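Long-range contact in aromatic-amino-acid:2-oxoglutarate transaminase (PDB 6HND), which probably transfers amino groups between aromatic amino acids and 2-oxo acids, using pyridoxal 5'-phosphate as cofactor: residues V183-E188 / K204-K209. Sequence-based numbering, arbitrary orientation.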
loop_
_atom_site.group_PDB
_atom_site.type_symbol
_atom_site.label_atom_id
_atom_site.label_comp_id
_atom_site.label_asym_id
_atom_site.label_seq_id
_atom_site.Cartn_x
_atom_site.Cartn_y
_atom_site.Cartn_z
ATOM N N VAL B 183 -26.366 1.512 0.219
ATOM C CA VAL B 183 -26.525 0.126 -0.304
ATOM C C VAL B 183 -25.638 -0.014 -1.550
ATOM O O VAL B 183 -25.661 0.886 -2.395
ATOM C CB VAL B 183 -28.003 -0.162 -0.611
ATOM C CG1 VAL B 183 -28.206 -1.479 -1.348
ATOM C CG2 VAL B 183 -28.814 -0.130 0.667
ATOM N N ILE B 184 -24.870 -1.096 -1.653
ATOM C CA ILE B 184 -24.222 -1.456 -2.940
ATOM C C ILE B 184 -24.804 -2.784 -3.395
ATOM O O ILE B 184 -24.966 -3.714 -2.560
ATOM C CB ILE B 184 -22.684 -1.476 -2.886
ATOM C CG1 ILE B 184 -22.130 -1.776 -4.282
ATOM C CG2 ILE B 184 -22.179 -2.435 -1.830
ATOM C CD1 ILE B 184 -20.728 -1.322 -4.532
ATOM N N LEU B 185 -25.155 -2.807 -4.666
ATOM C CA LEU B 185 -25.631 -3.996 -5.406
ATOM C C LEU B 185 -24.406 -4.830 -5.763
ATOM O O LEU B 185 -23.504 -4.281 -6.448
ATOM C CB LEU B 185 -26.325 -3.510 -6.678
ATOM C CG LEU B 185 -27.556 -2.672 -6.434
ATOM C CD1 LEU B 185 -27.946 -1.925 -7.695
ATOM C CD2 LEU B 185 -28.683 -3.571 -5.934
ATOM N N VAL B 186 -24.380 -6.087 -5.334
ATOM C CA VAL B 186 -23.239 -6.996 -5.601
ATOM C C VAL B 186 -23.781 -8.278 -6.238
ATOM O O VAL B 186 -24.806 -8.810 -5.747
ATOM C CB VAL B 186 -22.457 -7.253 -4.305
ATOM C CG1 VAL B 186 -21.323 -8.227 -4.516
ATOM C CG2 VAL B 186 -21.922 -5.958 -3.705
ATOM N N GLU B 187 -23.110 -8.754 -7.288
ATOM C CA GLU B 187 -23.356 -10.107 -7.872
ATOM C C GLU B 187 -23.383 -11.139 -6.737
ATOM O O GLU B 187 -22.458 -11.142 -5.941
ATOM C CB GLU B 187 -22.325 -10.409 -8.962
ATOM C CG GLU B 187 -22.472 -9.491 -10.165
ATOM C CD GLU B 187 -21.279 -9.352 -11.083
ATOM O OE1 GLU B 187 -20.143 -9.515 -10.591
ATOM O OE2 GLU B 187 -21.480 -8.973 -12.266
ATOM N N GLU B 188 -24.424 -11.974 -6.697
ATOM C CA GLU B 188 -24.749 -12.880 -5.563
ATOM C C GLU B 188 -23.587 -13.840 -5.311
ATOM O O GLU B 188 -23.433 -14.208 -4.152
ATOM C CB GLU B 188 -26.036 -13.663 -5.795
ATOM C CG GLU B 188 -25.984 -14.689 -6.917
ATOM C CD GLU B 188 -27.270 -15.510 -7.016
ATOM O OE1 GLU B 188 -27.891 -15.760 -5.939
ATOM O OE2 GLU B 188 -27.659 -15.911 -8.173
ATOM N N LYS B 204 -24.328 -1.552 3.055
ATOM C CA LYS B 204 -24.941 -2.910 3.016
ATOM C C LYS B 204 -24.827 -3.463 1.580
ATOM O O LYS B 204 -25.138 -2.737 0.608
ATOM C CB LYS B 204 -26.393 -2.903 3.523
ATOM C CG LYS B 204 -26.841 -4.237 4.131
ATOM C CD LYS B 204 -28.241 -4.734 3.739
ATOM C CE LYS B 204 -28.328 -6.213 3.373
ATOM N NZ LYS B 204 -28.707 -7.079 4.516
ATOM N N ALA B 205 -24.380 -4.709 1.454
ATOM C CA ALA B 205 -24.344 -5.479 0.192
ATOM C C ALA B 205 -25.703 -6.145 -0.027
ATOM O O ALA B 205 -26.160 -6.912 0.844
ATOM C CB ALA B 205 -23.246 -6.501 0.256
ATOM N N VAL B 206 -26.339 -5.846 -1.153
ATOM C CA VAL B 206 -27.594 -6.512 -1.603
ATOM C C VAL B 206 -27.235 -7.373 -2.810
ATOM O O VAL B 206 -26.650 -6.885 -3.779
ATOM C CB VAL B 206 -28.682 -5.466 -1.890
ATOM C CG1 VAL B 206 -29.764 -5.989 -2.813
ATOM C CG2 VAL B 206 -29.253 -4.958 -0.567
ATOM N N PRO B 207 -27.511 -8.689 -2.726
ATOM C CA PRO B 207 -27.146 -9.631 -3.774
ATOM C C PRO B 207 -28.021 -9.491 -5.028
ATOM O O PRO B 207 -29.203 -9.307 -4.903
ATOM C CB PRO B 207 -27.367 -10.986 -3.081
ATOM C CG PRO B 207 -28.521 -10.719 -2.139
ATOM C CD PRO B 207 -28.253 -9.318 -1.624
ATOM N N VAL B 208 -27.406 -9.569 -6.199
ATOM C CA VAL B 208 -28.067 -9.506 -7.534
ATOM C C VAL B 208 -27.939 -10.903 -8.149
ATOM O O VAL B 208 -26.784 -11.347 -8.378
ATOM C CB VAL B 208 -27.413 -8.422 -8.422
ATOM C CG1 VAL B 208 -27.782 -8.582 -9.886
ATOM C CG2 VAL B 208 -27.741 -7.002 -7.960
ATOM N N LYS B 209 -29.062 -11.569 -8.409
ATOM C CA LYS B 209 -29.089 -12.983 -8.871
ATOM C C LYS B 209 -28.313 -13.126 -10.185
ATOM O O LYS B 209 -28.345 -12.231 -11.030
ATOM C CB LYS B 209 -30.513 -13.510 -9.078
ATOM C CG LYS B 209 -31.398 -13.493 -7.841
ATOM C CD LYS B 209 -32.660 -14.335 -7.967
ATOM C CE LYS B 209 -33.669 -14.053 -6.865
ATOM N NZ LYS B 209 -34.791 -15.017 -6.928
#
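Val183 turns CG1 anti to its backbone N (chi1 171°), which sets that methyl 3.7 Å from CG2 of Val206, a methyl anti to its own carbonyl carbon. The two belong to neighbouring parallel strands of a beta-alpha-beta crossover, 183-187 and 204-208, joined by helix 193-200 at one edge of the large sheet of this class I aminotransferase. On the same face Leu185 CD2 lies 4.1 Å from Val206 CG1, and Leu185 CB 4.0 Å from Val208 CG2. The other face carries Ile184, Val186 and Ala205, which pack against helix 193-200. Between the faces Ile184 gives N-H to Lys204 O and takes one from Val206 N, and Val186 repeats this with Val206 O and Val208 N. Val186 N to Val206 O is nearly straight at hydrogen (2.9 Å, 174°). Past Glu187, whose carboxylate is held by Thr246, Ile247 and Gln251 near the cofactor, and just beyond the strand, Glu188 N donates to Val208 O (3.0 Å) from above the carbonyl plane. The extended Glu188 side chain brings its carboxylate to the Lys209 backbone: OE1 forms a salt bridge with Arg485 and a hydrogen bond with Ser482 OG, while Glu188 OE2 accepts from Ile210 N and sits 3.3 Å from Lys209 CA.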